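Local coordinates for oligopeptide ABC transporter, periplasmic oligopeptide-binding protein, putative (PDB 5IPW), which probably binds oligopeptides in the periplasm and delivers them to an ABC transporter, at residues Y111-R116 against Y165-E170. Residues are numbered along the deposited sequence; the frame is centred on the assembly and turned at random.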
loop_
_atom_site.group_PDB
_atom_site.type_symbol
_atom_site.label_atom_id
_atom_site.label_comp_id
_atom_site.label_asym_id
_atom_site.label_seq_id
_atom_site.Cartn_x
_atom_site.Cartn_y
_atom_site.Cartn_z
ATOM N N TYR A 111 -13.729 -11.070 -15.844
ATOM C CA TYR A 111 -13.658 -11.588 -14.480
ATOM C C TYR A 111 -15.066 -11.797 -13.955
ATOM O O TYR A 111 -15.909 -10.909 -14.069
ATOM C CB TYR A 111 -12.922 -10.605 -13.576
ATOM C CG TYR A 111 -11.501 -10.330 -14.004
ATOM C CD1 TYR A 111 -11.210 -9.303 -14.894
ATOM C CD2 TYR A 111 -10.448 -11.103 -13.524
ATOM C CE1 TYR A 111 -9.908 -9.047 -15.290
ATOM C CE2 TYR A 111 -9.142 -10.854 -13.912
ATOM C CZ TYR A 111 -8.877 -9.826 -14.796
ATOM O OH TYR A 111 -7.582 -9.572 -15.182
ATOM N N ILE A 112 -15.318 -12.980 -13.404
ATOM C CA ILE A 112 -16.583 -13.275 -12.739
ATOM C C ILE A 112 -16.328 -13.369 -11.242
ATOM O O ILE A 112 -15.410 -14.063 -10.812
ATOM C CB ILE A 112 -17.203 -14.605 -13.232
ATOM C CG1 ILE A 112 -17.962 -14.402 -14.547
ATOM C CG2 ILE A 112 -18.190 -15.164 -12.213
ATOM C CD1 ILE A 112 -17.101 -14.050 -15.735
ATOM N N PHE A 113 -17.144 -12.672 -10.457
ATOM C CA PHE A 113 -17.113 -12.792 -9.001
ATOM C C PHE A 113 -18.415 -13.410 -8.517
ATOM O O PHE A 113 -19.501 -12.959 -8.888
ATOM C CB PHE A 113 -16.910 -11.430 -8.337
ATOM C CG PHE A 113 -15.538 -10.865 -8.525
ATOM C CD1 PHE A 113 -14.506 -11.229 -7.679
ATOM C CD2 PHE A 113 -15.277 -9.967 -9.548
ATOM C CE1 PHE A 113 -13.231 -10.715 -7.852
ATOM C CE2 PHE A 113 -14.009 -9.444 -9.724
ATOM C CZ PHE A 113 -12.982 -9.820 -8.875
ATOM N N HIS A 114 -18.287 -14.441 -7.683
ATOM C CA HIS A 114 -19.430 -15.160 -7.146
ATOM C C HIS A 114 -19.719 -14.691 -5.733
ATOM O O HIS A 114 -18.909 -14.876 -4.826
ATOM C CB HIS A 114 -19.162 -16.660 -7.157
ATOM C CG HIS A 114 -18.919 -17.209 -8.526
ATOM N ND1 HIS A 114 -19.939 -17.666 -9.333
ATOM C CD2 HIS A 114 -17.778 -17.355 -9.238
ATOM C CE1 HIS A 114 -19.432 -18.081 -10.480
ATOM N NE2 HIS A 114 -18.124 -17.901 -10.449
ATOM N N LEU A 115 -20.887 -14.089 -5.559
ATOM C CA LEU A 115 -21.263 -13.473 -4.302
ATOM C C LEU A 115 -21.943 -14.474 -3.389
ATOM O O LEU A 115 -22.220 -15.607 -3.788
ATOM C CB LEU A 115 -22.190 -12.286 -4.563
ATOM C CG LEU A 115 -21.675 -11.245 -5.559
ATOM C CD1 LEU A 115 -22.631 -10.064 -5.607
ATOM C CD2 LEU A 115 -20.272 -10.782 -5.205
ATOM N N ARG A 116 -22.228 -14.032 -2.168
ATOM C CA ARG A 116 -22.735 -14.898 -1.125
ATOM C C ARG A 116 -24.205 -14.554 -0.974
ATOM O O ARG A 116 -24.563 -13.418 -0.651
ATOM C CB ARG A 116 -21.948 -14.689 0.177
ATOM C CG ARG A 116 -20.483 -14.316 -0.062
ATOM C CD ARG A 116 -19.705 -13.982 1.202
ATOM N NE ARG A 116 -19.241 -15.219 1.790
ATOM C CZ ARG A 116 -18.000 -15.686 1.758
ATOM N NH1 ARG A 116 -16.994 -15.019 1.208
ATOM N NH2 ARG A 116 -17.767 -16.860 2.316
ATOM N N TYR A 165 -26.340 -12.883 -7.682
ATOM C CA TYR A 165 -25.142 -13.198 -6.930
ATOM C C TYR A 165 -23.938 -13.498 -7.814
ATOM O O TYR A 165 -22.977 -14.121 -7.376
ATOM C CB TYR A 165 -25.465 -14.343 -5.968
ATOM C CG TYR A 165 -26.647 -13.980 -5.099
ATOM C CD1 TYR A 165 -26.546 -12.946 -4.166
ATOM C CD2 TYR A 165 -27.879 -14.614 -5.250
ATOM C CE1 TYR A 165 -27.628 -12.575 -3.384
ATOM C CE2 TYR A 165 -28.971 -14.252 -4.472
ATOM C CZ TYR A 165 -28.837 -13.233 -3.537
ATOM O OH TYR A 165 -29.903 -12.858 -2.750
ATOM N N THR A 166 -23.981 -13.023 -9.055
ATOM C CA THR A 166 -22.844 -13.139 -9.960
ATOM C C THR A 166 -22.687 -11.834 -10.714
ATOM O O THR A 166 -23.643 -11.346 -11.322
ATOM C CB THR A 166 -23.017 -14.278 -10.987
ATOM O OG1 THR A 166 -23.764 -15.351 -10.409
ATOM C CG2 THR A 166 -21.666 -14.792 -11.427
ATOM N N VAL A 167 -21.481 -11.277 -10.661
ATOM C CA VAL A 167 -21.157 -10.035 -11.347
ATOM C C VAL A 167 -20.000 -10.312 -12.296
ATOM O O VAL A 167 -19.059 -11.036 -11.953
ATOM C CB VAL A 167 -20.807 -8.887 -10.358
ATOM C CG1 VAL A 167 -19.680 -9.274 -9.411
ATOM C CG2 VAL A 167 -20.465 -7.598 -11.106
ATOM N N LYS A 168 -20.092 -9.734 -13.489
ATOM C CA LYS A 168 -19.124 -9.956 -14.548
ATOM C C LYS A 168 -18.509 -8.628 -14.949
ATOM O O LYS A 168 -19.223 -7.690 -15.287
ATOM C CB LYS A 168 -19.813 -10.612 -15.753
ATOM C CG LYS A 168 -18.970 -10.700 -17.022
ATOM C CD LYS A 168 -19.705 -11.435 -18.136
ATOM C CE LYS A 168 -18.928 -11.395 -19.447
ATOM N NZ LYS A 168 -19.372 -12.451 -20.397
ATOM N N PHE A 169 -17.185 -8.559 -14.895
ATOM C CA PHE A 169 -16.434 -7.417 -15.401
ATOM C C PHE A 169 -15.798 -7.843 -16.712
ATOM O O PHE A 169 -14.931 -8.713 -16.710
ATOM C CB PHE A 169 -15.325 -7.017 -14.421
ATOM C CG PHE A 169 -15.826 -6.458 -13.116
ATOM C CD1 PHE A 169 -16.245 -7.302 -12.098
ATOM C CD2 PHE A 169 -15.847 -5.088 -12.891
ATOM C CE1 PHE A 169 -16.695 -6.791 -10.894
ATOM C CE2 PHE A 169 -16.299 -4.572 -11.687
ATOM C CZ PHE A 169 -16.723 -5.424 -10.688
ATOM N N GLU A 170 -16.241 -7.257 -17.824
ATOM C CA GLU A 170 -15.642 -7.525 -19.133
ATOM C C GLU A 170 -14.885 -6.297 -19.602
ATOM O O GLU A 170 -15.479 -5.242 -19.834
ATOM C CB GLU A 170 -16.704 -7.905 -20.170
ATOM C CG GLU A 170 -16.143 -8.161 -21.568
ATOM C CD GLU A 170 -17.095 -8.936 -22.465
ATOM O OE1 GLU A 170 -16.611 -9.747 -23.287
ATOM O OE2 GLU A 170 -18.326 -8.743 -22.345
#
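Phe113 and Phe169 meet diagonally across two antiparallel strands, their ring planes at 89° and their centroids 5.8 Å apart. Phe113 CD2 lies 3.7 Å from Phe169 CE1, while Phe169 CD1 sits in the plane of the Phe113 ring, at its edge. Both side chains hold CG anti to the carbonyl carbon and beside the backbone N, and they cross rather than stack. Val167, directly opposite Phe113, brings CG1 to 3.7 Å from Phe113 CB, and that methyl takes the crowded position between backbone N and carbonyl carbon (chi1 55°). An alanine in place of Phe113 would probably open a gap beside the Phe169 ring, leaving it freer to turn. On the other face of the sheet Ile112 CG2 reaches 3.6 Å from Thr166 CG2 and also lies above one face of the His114 ring, offset toward its rim. Thr166 CG2 flanks that imidazole, whose NE2 is hydrogen-bonded to Glu103 OE1, while Thr166 OG1 is hydrogen-bonded to Asp163 OD1. Reciprocal backbone hydrogen bonds join Tyr111 with Phe169 and Phe113 with Val167, with Phe113 N 2.9 Å from Val167 O. A further hydrogen bond, Leu115 N to Tyr165 O (2.8 Å), fastens the end where Leu115 CB comes within 4.1 Å of Tyr165 CB, near the edge of the tyrosine ring. These are the third and fourth strands across a five-stranded antiparallel sheet, flanked by strands 94-105 and 157-163. On the Phe113 and Phe169 face, helix 129-140 packs against Leu115, Val167 and Phe169 through Ala129 and Ile132, and Phe178 meets the rings of Tyr111 and Phe169.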